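Local coordinates for Tol-Pal system protein TolB (Acinetobacter baumannii, PDB 7MX5), which probably acts as the periplasmic component of the Tol-Pal system, helping the outer membrane invaginate during cell division and keep its integrity, at residues Q2-I7 with P386-E391; L173-T178 with V392-W397. All blocks are in the same frame, centred on the assembly; numbering follows the deposited sequence.

Interaction 1 of 2, residues Q2-I7 with P386-E391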
ATOM      1  N   GLN A   2      -6.033  -4.523 -14.830  1.00 53.84           N
ATOM      2  CA  GLN A   2      -5.532  -5.893 -14.778  1.00 65.83           C
ATOM      3  C   GLN A   2      -5.854  -6.542 -13.439  1.00 62.04           C
ATOM      4  O   GLN A   2      -6.227  -7.721 -13.387  1.00 68.75           O
ATOM      5  CB  GLN A   2      -4.028  -5.913 -15.042  1.00 49.67           C
ATOM      6  CG  GLN A   2      -3.577  -7.041 -15.954  1.00 61.49           C
ATOM      7  CD  GLN A   2      -2.445  -6.628 -16.874  1.00 79.72           C
ATOM      8  OE1 GLN A   2      -2.204  -5.439 -17.085  1.00 70.02           O
ATOM      9  NE2 GLN A   2      -1.742  -7.611 -17.427  1.00 76.32           N
ATOM     10  N   LEU A   3      -5.717  -5.793 -12.349  1.00 55.12           N
ATOM     11  CA  LEU A   3      -6.114  -6.261 -11.027  1.00 53.07           C
ATOM     12  C   LEU A   3      -7.536  -5.792 -10.748  1.00 51.87           C
ATOM     13  O   LEU A   3      -7.793  -4.586 -10.669  1.00 63.12           O
ATOM     14  CB  LEU A   3      -5.161  -5.743  -9.951  1.00 45.53           C
ATOM     15  CG  LEU A   3      -3.683  -6.106 -10.092  1.00 45.94           C
ATOM     16  CD1 LEU A   3      -2.896  -5.562  -8.910  1.00 43.67           C
ATOM     17  CD2 LEU A   3      -3.511  -7.610 -10.211  1.00 43.65           C
ATOM     18  N   HIS A   4      -8.455  -6.740 -10.609  1.00 47.53           N
ATOM     19  CA  HIS A   4      -9.847  -6.437 -10.322  1.00 61.52           C
ATOM     20  C   HIS A   4     -10.097  -6.508  -8.823  1.00 56.78           C
ATOM     21  O   HIS A   4      -9.466  -7.287  -8.106  1.00 53.09           O
ATOM     22  CB  HIS A   4     -10.774  -7.397 -11.066  1.00 45.76           C
ATOM     23  CG  HIS A   4     -10.575  -7.386 -12.549  1.00 60.13           C
ATOM     24  ND1 HIS A   4      -9.545  -8.062 -13.165  1.00 68.40           N
ATOM     25  CD2 HIS A   4     -11.265  -6.769 -13.537  1.00 64.15           C
ATOM     26  CE1 HIS A   4      -9.611  -7.866 -14.470  1.00 67.71           C
ATOM     27  NE2 HIS A   4     -10.647  -7.087 -14.722  1.00 73.61           N
ATOM     28  N   LEU A   5     -11.023  -5.681  -8.353  1.00 55.68           N
ATOM     29  CA  LEU A   5     -11.232  -5.499  -6.925  1.00 44.86           C
ATOM     30  C   LEU A   5     -12.275  -6.480  -6.405  1.00 42.76           C
ATOM     31  O   LEU A   5     -13.356  -6.617  -6.988  1.00 49.55           O
ATOM     32  CB  LEU A   5     -11.650  -4.057  -6.635  1.00 48.76           C
ATOM     33  CG  LEU A   5     -11.522  -3.566  -5.192  1.00 55.99           C
ATOM     34  CD1 LEU A   5     -12.688  -4.004  -4.326  1.00 54.70           C
ATOM     35  CD2 LEU A   5     -10.224  -4.095  -4.626  1.00 58.00           C
ATOM     36  N   GLU A   6     -11.944  -7.155  -5.307  1.00 43.38           N
ATOM     37  CA  GLU A   6     -12.881  -7.985  -4.564  1.00 51.54           C
ATOM     38  C   GLU A   6     -12.872  -7.564  -3.101  1.00 47.01           C
ATOM     39  O   GLU A   6     -11.824  -7.199  -2.560  1.00 63.28           O
ATOM     40  CB  GLU A   6     -12.530  -9.479  -4.650  1.00 39.91           C
ATOM     41  CG  GLU A   6     -12.792 -10.144  -5.987  1.00 50.90           C
ATOM     42  CD  GLU A   6     -12.259 -11.566  -6.032  1.00 55.08           C
ATOM     43  OE1 GLU A   6     -11.840 -12.078  -4.970  1.00 60.41           O
ATOM     44  OE2 GLU A   6     -12.261 -12.174  -7.121  1.00 50.83           O
ATOM     45  N   ILE A   7     -14.040  -7.609  -2.469  1.00 40.69           N
ATOM     46  CA  ILE A   7     -14.150  -7.548  -1.015  1.00 46.67           C
ATOM     47  C   ILE A   7     -14.331  -8.975  -0.518  1.00 53.47           C
ATOM     48  O   ILE A   7     -15.268  -9.669  -0.932  1.00 47.32           O
ATOM     49  CB  ILE A   7     -15.311  -6.651  -0.557  1.00 46.07           C
ATOM     50  CG1 ILE A   7     -15.196  -5.236  -1.130  1.00 51.23           C
ATOM     51  CG2 ILE A   7     -15.349  -6.575   0.960  1.00 52.59           C
ATOM     52  CD1 ILE A   7     -13.830  -4.638  -1.029  1.00 53.66           C
ATOM     53  N   PRO A 386      -7.069  -9.842  -7.301  1.00 45.48           N
ATOM     54  CA  PRO A 386      -6.591 -10.943  -8.139  1.00 46.86           C
ATOM     55  C   PRO A 386      -6.261 -10.486  -9.551  1.00 50.08           C
ATOM     56  O   PRO A 386      -6.769  -9.483 -10.055  1.00 54.40           O
ATOM     57  CB  PRO A 386      -7.764 -11.933  -8.150  1.00 52.53           C
ATOM     58  CG  PRO A 386      -8.766 -11.410  -7.171  1.00 47.45           C
ATOM     59  CD  PRO A 386      -8.509  -9.954  -7.021  1.00 40.26           C
ATOM     60  N   SER A 387      -5.380 -11.252 -10.182  1.00 52.27           N
ATOM     61  CA  SER A 387      -5.061 -11.073 -11.587  1.00 53.65           C
ATOM     62  C   SER A 387      -5.915 -12.006 -12.438  1.00 58.75           C
ATOM     63  O   SER A 387      -6.400 -13.040 -11.974  1.00 57.52           O
ATOM     64  CB  SER A 387      -3.576 -11.338 -11.842  1.00 58.57           C
ATOM     65  OG  SER A 387      -3.218 -11.005 -13.173  1.00 58.54           O
ATOM     66  N   GLU A 388      -6.105 -11.619 -13.700  1.00 64.37           N
ATOM     67  CA  GLU A 388      -6.812 -12.494 -14.627  1.00 66.65           C
ATOM     68  C   GLU A 388      -5.968 -13.706 -14.996  1.00 69.66           C
ATOM     69  O   GLU A 388      -6.511 -14.790 -15.236  1.00 72.47           O
ATOM     70  CB  GLU A 388      -7.212 -11.721 -15.882  1.00 85.65           C
ATOM     71  CG  GLU A 388      -8.338 -10.728 -15.661  1.00 78.66           C
ATOM     72  CD  GLU A 388      -9.226 -10.570 -16.879  1.00 83.45           C
ATOM     73  OE1 GLU A 388      -9.320 -11.526 -17.678  1.00 88.16           O
ATOM     74  OE2 GLU A 388      -9.831  -9.489 -17.041  1.00 85.49           O
ATOM     75  N   GLN A 389      -4.648 -13.542 -15.038  1.00 70.18           N
ATOM     76  CA  GLN A 389      -3.746 -14.638 -15.350  0.50 66.92           C
ATOM     77  C   GLN A 389      -2.391 -14.355 -14.721  1.00 58.53           C
ATOM     78  O   GLN A 389      -1.974 -13.202 -14.588  1.00 50.79           O
ATOM     79  CB  GLN A 389      -3.609 -14.850 -16.864  0.50 69.07           C
ATOM     80  CG  GLN A 389      -3.171 -13.618 -17.637  0.50 65.28           C
ATOM     81  CD  GLN A 389      -4.328 -12.705 -17.990  0.50 67.27           C
ATOM     82  OE1 GLN A 389      -5.429 -13.165 -18.293  0.50 65.39           O
ATOM     83  NE2 GLN A 389      -4.082 -11.400 -17.952  0.50 70.22           N
ATOM     84  N   GLY A 390      -1.714 -15.427 -14.321  1.00 62.60           N
ATOM     85  CA  GLY A 390      -0.430 -15.287 -13.668  1.00 51.66           C
ATOM     86  C   GLY A 390      -0.575 -14.963 -12.191  1.00 48.59           C
ATOM     87  O   GLY A 390      -1.618 -15.191 -11.567  1.00 55.55           O
ATOM     88  N   GLU A 391       0.499 -14.415 -11.626  1.00 38.03           N
ATOM     89  CA  GLU A 391       0.541 -14.066 -10.215  1.00 45.23           C
ATOM     90  C   GLU A 391       1.025 -12.633 -10.046  1.00 38.76           C
ATOM     91  O   GLU A 391       1.725 -12.083 -10.899  1.00 38.27           O
ATOM     92  CB  GLU A 391       1.449 -15.021  -9.424  1.00 39.74           C
ATOM     93  CG  GLU A 391       2.919 -14.939  -9.801  1.00 47.74           C
ATOM     94  CD  GLU A 391       3.765 -15.962  -9.069  1.00 48.87           C
ATOM     95  OE1 GLU A 391       3.365 -16.382  -7.963  1.00 51.02           O
ATOM     96  OE2 GLU A 391       4.831 -16.344  -9.598  1.00 56.54           O
TER
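Pro386 meets the N-terminal segment on two sides, through its carbonyl and its ring. Its O accepts the backbone N of His4 at 3.3 Å, and the same oxygen takes a CA-H...O contact from Leu3. Proline can give no N-H in return; its CD instead lies close to His4 O, 3.0 Å away. Farther round the ring, CG rests against the carboxylate of Glu6, with OE2 at 3.6 Å and OE1 and CD only slightly farther. Glu6 CG is anti to its own carbonyl carbon (chi1 -72°), the chain is extended beyond it, and the carboxylate meets the ring obliquely at CG; OE2 is held by a salt bridge to Arg369.

The two segments run in roughly opposite directions. Here the extreme N-terminus joins the six-bladed beta-propeller: strand 6-9 pairs antiparallel with 382-386 as the outermost strand of the last blade, and 386-391 is the turn that carries the chain on to the propeller's closing strand.

Leu3 suits the inner side, where its CD2 lies 4.1 Å from Ser387 CB and the leucine also packs on Tyr138 and Leu372. Ser387 is small enough to sit beside it, and its hydroxyl, placed by OG being anti to the backbone N (chi1 -173°), donates to Gln389 O at 2.9 Å, from above that carbonyl's plane, linking two residues of the same turn. On the exposed side His4 and Glu388, both polar residues suited to the surface, approach obliquely, ring and carboxylate planes 46° apart. Glu388 bends at its second torsion, and OE2 comes within 3.0 Å of His4 CE1. His4 NE2 is also near OE2, but the angle is too poor for a hydrogen bond.

Interaction 2 of 2, residues L173-T178 with V392-W397; sequences LSPAWT and VREPAW
Glu394 reaches across to Ser174 and grips it with both carboxylate oxygens. Near the backbone, its CB lies 3.8 Å from Pro175 CD, the two side chains crossing at about a right angle. Beyond CG the chain is extended (chi2 162°), which carries CD past the proline to the serine. At the tip, OE1 accepts Ser174 N at 3.1 Å in an almost straight bond (174°) and also lies near Leu173 CA and CB. The other oxygen, OE2, accepts the hydroxyl OG of Ser174 at 3.0 Å. Both donors stand well above the carboxylate plane. Glutamate suits the place because it is long enough to span the gap and offers two acceptors to one residue, and Arg141 adds a long, weak ion pair to OE1.

Strands 172-177 and 391-397 are the innermost strands of adjacent propeller blades; their parts 173-177 and 392-397 run nearly parallel, 9° apart, with axes 6.5 Å apart at closest approach. Strand 391-397, from the C-terminus, completes the blade begun by 135-141, the closure that ties the ring of a beta-propeller shut. Both segments carry a Pro-Ala-Trp run preceded by a residue with positive phi, Ser174 in one and Glu394 in the other.

No direct backbone hydrogen bond joins the two; a water bridges them, donating to Pro175 O at 2.8 Å and weakly to Glu394 O. Ala396 has just a methyl to fit against Pro175 O and beside the indole, its CB 3.5 Å from Trp177 CD1. Ala396 O lies at the edge of that indole, near its plane, by NE1; the bond is weak and bent, and its shortness makes it doubtful.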
ATOM      1  N   LEU A 173      12.218  -7.308 -10.099  1.00 28.98           N
ATOM      2  CA  LEU A 173      12.003  -7.602  -8.690  1.00 30.96           C
ATOM      3  C   LEU A 173      12.057  -6.337  -7.845  1.00 43.13           C
ATOM      4  O   LEU A 173      12.731  -5.363  -8.189  1.00 42.52           O
ATOM      5  CB  LEU A 173      13.043  -8.602  -8.161  1.00 31.70           C
ATOM      6  CG  LEU A 173      13.419  -9.780  -9.061  1.00 39.61           C
ATOM      7  CD1 LEU A 173      14.696 -10.439  -8.566  1.00 33.95           C
ATOM      8  CD2 LEU A 173      12.284 -10.788  -9.128  1.00 39.67           C
ATOM      9  N   SER A 174      11.327  -6.377  -6.729  1.00 37.53           N
ATOM     10  CA  SER A 174      11.404  -5.426  -5.626  1.00 34.01           C
ATOM     11  C   SER A 174      11.191  -3.979  -6.058  1.00 31.58           C
ATOM     12  O   SER A 174      12.145  -3.191  -6.070  1.00 32.93           O
ATOM     13  CB  SER A 174      12.756  -5.558  -4.921  1.00 38.54           C
ATOM     14  OG  SER A 174      12.989  -6.895  -4.515  1.00 48.36           O
ATOM     15  N   PRO A 175       9.966  -3.585  -6.403  1.00 30.99           N
ATOM     16  CA  PRO A 175       9.695  -2.157  -6.624  1.00 38.46           C
ATOM     17  C   PRO A 175       9.721  -1.407  -5.299  1.00 35.76           C
ATOM     18  O   PRO A 175       9.124  -1.843  -4.312  1.00 41.70           O
ATOM     19  CB  PRO A 175       8.299  -2.139  -7.260  1.00 26.58           C
ATOM     20  CG  PRO A 175       7.887  -3.567  -7.436  1.00 37.27           C
ATOM     21  CD  PRO A 175       8.772  -4.423  -6.599  1.00 40.01           C
ATOM     22  N   ALA A 176      10.427  -0.278  -5.283  1.00 32.12           N
ATOM     23  CA  ALA A 176      10.575   0.536  -4.084  1.00 33.78           C
ATOM     24  C   ALA A 176      10.246   1.982  -4.417  1.00 40.77           C
ATOM     25  O   ALA A 176      10.742   2.523  -5.411  1.00 33.95           O
ATOM     26  CB  ALA A 176      11.990   0.433  -3.510  1.00 34.45           C
ATOM     27  N   TRP A 177       9.421   2.606  -3.582  1.00 37.39           N
ATOM     28  CA  TRP A 177       8.948   3.961  -3.824  1.00 38.59           C
ATOM     29  C   TRP A 177       9.924   4.979  -3.250  1.00 34.49           C
ATOM     30  O   TRP A 177      10.398   4.828  -2.119  1.00 40.06           O
ATOM     31  CB  TRP A 177       7.563   4.161  -3.209  1.00 35.03           C
ATOM     32  CG  TRP A 177       6.452   3.604  -4.036  1.00 34.89           C
ATOM     33  CD1 TRP A 177       5.839   2.398  -3.874  1.00 28.74           C
ATOM     34  CD2 TRP A 177       5.816   4.231  -5.156  1.00 36.21           C
ATOM     35  NE1 TRP A 177       4.860   2.233  -4.825  1.00 36.12           N
ATOM     36  CE2 TRP A 177       4.828   3.344  -5.624  1.00 33.81           C
ATOM     37  CE3 TRP A 177       5.989   5.456  -5.808  1.00 37.62           C
ATOM     38  CZ2 TRP A 177       4.013   3.643  -6.714  1.00 39.13           C
ATOM     39  CZ3 TRP A 177       5.180   5.752  -6.889  1.00 35.37           C
ATOM     40  CH2 TRP A 177       4.204   4.849  -7.331  1.00 47.41           C
ATOM     41  N   THR A 178      10.220   6.010  -4.033  1.00 40.91           N
ATOM     42  CA  THR A 178      11.011   7.120  -3.538  1.00 32.96           C
ATOM     43  C   THR A 178      10.198   7.910  -2.508  1.00 38.07           C
ATOM     44  O   THR A 178       8.964   7.910  -2.555  1.00 32.17           O
ATOM     45  CB  THR A 178      11.454   8.009  -4.705  1.00 40.23           C
ATOM     46  OG1 THR A 178      12.886   8.065  -4.751  1.00 43.16           O
ATOM     47  CG2 THR A 178      10.898   9.416  -4.592  1.00 42.78           C
ATOM     48  N   VAL A 392       0.636 -12.033  -8.923  1.00 34.66           N
ATOM     49  CA  VAL A 392       1.038 -10.682  -8.550  1.00 38.37           C
ATOM     50  C   VAL A 392       1.972 -10.784  -7.354  1.00 33.80           C
ATOM     51  O   VAL A 392       1.656 -11.465  -6.371  1.00 42.51           O
ATOM     52  CB  VAL A 392      -0.179  -9.799  -8.223  1.00 42.86           C
ATOM     53  CG1 VAL A 392       0.105  -8.353  -8.589  1.00 33.72           C
ATOM     54  CG2 VAL A 392      -1.413 -10.312  -8.947  1.00 44.08           C
ATOM     55  N   ARG A 393       3.119 -10.114  -7.435  1.00 34.21           N
ATOM     56  CA  ARG A 393       4.154 -10.249  -6.420  1.00 39.75           C
ATOM     57  C   ARG A 393       4.730  -8.887  -6.061  1.00 30.07           C
ATOM     58  O   ARG A 393       4.683  -7.937  -6.847  1.00 33.05           O
ATOM     59  CB  ARG A 393       5.286 -11.177  -6.886  1.00 36.96           C
ATOM     60  CG  ARG A 393       4.815 -12.484  -7.500  1.00 46.96           C
ATOM     61  CD  ARG A 393       4.560 -13.522  -6.425  1.00 33.85           C
ATOM     62  NE  ARG A 393       5.630 -13.546  -5.437  1.00 36.86           N
ATOM     63  CZ  ARG A 393       6.536 -14.509  -5.341  1.00 49.42           C
ATOM     64  NH1 ARG A 393       6.526 -15.550  -6.157  1.00 48.53           N
ATOM     65  NH2 ARG A 393       7.475 -14.425  -4.403  1.00 48.16           N
ATOM     66  N   GLU A 394       5.279  -8.816  -4.847  1.00 33.62           N
ATOM     67  CA  GLU A 394       6.073  -7.703  -4.337  1.00 28.37           C
ATOM     68  C   GLU A 394       5.352  -6.365  -4.457  1.00 31.33           C
ATOM     69  O   GLU A 394       5.794  -5.491  -5.215  1.00 32.59           O
ATOM     70  CB  GLU A 394       7.415  -7.647  -5.069  1.00 35.50           C
ATOM     71  CG  GLU A 394       8.509  -8.469  -4.407  1.00 37.67           C
ATOM     72  CD  GLU A 394       9.672  -8.758  -5.337  1.00 43.67           C
ATOM     73  OE1 GLU A 394       9.457  -8.800  -6.568  1.00 33.06           O
ATOM     74  OE2 GLU A 394      10.802  -8.943  -4.838  1.00 39.78           O
ATOM     75  N   PRO A 395       4.259  -6.155  -3.729  1.00 27.99           N
ATOM     76  CA  PRO A 395       3.587  -4.854  -3.767  1.00 31.55           C
ATOM     77  C   PRO A 395       4.328  -3.818  -2.936  1.00 26.80           C
ATOM     78  O   PRO A 395       5.079  -4.134  -2.011  1.00 35.96           O
ATOM     79  CB  PRO A 395       2.209  -5.154  -3.172  1.00 41.19           C
ATOM     80  CG  PRO A 395       2.464  -6.274  -2.226  1.00 33.97           C
ATOM     81  CD  PRO A 395       3.563  -7.107  -2.843  1.00 32.88           C
ATOM     82  N   ALA A 396       4.101  -2.554  -3.288  1.00 31.16           N
ATOM     83  CA  ALA A 396       4.713  -1.437  -2.570  1.00 32.81           C
ATOM     84  C   ALA A 396       3.750  -0.259  -2.614  1.00 37.53           C
ATOM     85  O   ALA A 396       3.586   0.370  -3.664  1.00 31.38           O
ATOM     86  CB  ALA A 396       6.065  -1.066  -3.174  1.00 27.82           C
ATOM     87  N   TRP A 397       3.116   0.029  -1.481  1.00 34.44           N
ATOM     88  CA  TRP A 397       2.188   1.150  -1.396  1.00 30.24           C
ATOM     89  C   TRP A 397       2.953   2.466  -1.438  1.00 34.51           C
ATOM     90  O   TRP A 397       3.894   2.673  -0.666  1.00 32.05           O
ATOM     91  CB  TRP A 397       1.365   1.055  -0.112  1.00 36.25           C
ATOM     92  CG  TRP A 397      -0.026   1.605  -0.225  1.00 42.53           C
ATOM     93  CD1 TRP A 397      -0.391   2.815  -0.742  1.00 33.78           C
ATOM     94  CD2 TRP A 397      -1.237   0.967   0.200  1.00 33.04           C
ATOM     95  NE1 TRP A 397      -1.755   2.967  -0.668  1.00 39.40           N
ATOM     96  CE2 TRP A 397      -2.298   1.847  -0.094  1.00 36.20           C
ATOM     97  CE3 TRP A 397      -1.528  -0.263   0.797  1.00 32.94           C
ATOM     98  CZ2 TRP A 397      -3.627   1.536   0.189  1.00 43.39           C
ATOM     99  CZ3 TRP A 397      -2.848  -0.570   1.078  1.00 33.36           C
ATOM    100  CH2 TRP A 397      -3.880   0.326   0.773  1.00 39.76           C
TER
HETATM  101  O   HOH W   1       8.403  -4.422  -3.392  0.50 30.91           O

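How the interactions relate
Both contacts are partly buried, but interaction 1 lies toward the outer side of the propeller and includes exposed residues such as His4 and Glu388, whereas interaction 2 has none and sits nearer the centre of the chain, between innermost strands. Their second segments are consecutive: 386-391 runs straight into 392-397, and the two contacts touch where Val392 CG2 packs on Leu3 CD2 (3.6 Å) and on Ser387 CB. The first adds the N-terminus to the edge of the last blade by backbone contacts, a proline ring and surface polar groups. The second joins the closed blade to its neighbour without direct backbone bonds, relying on a carboxylate, a water and small apolar contacts.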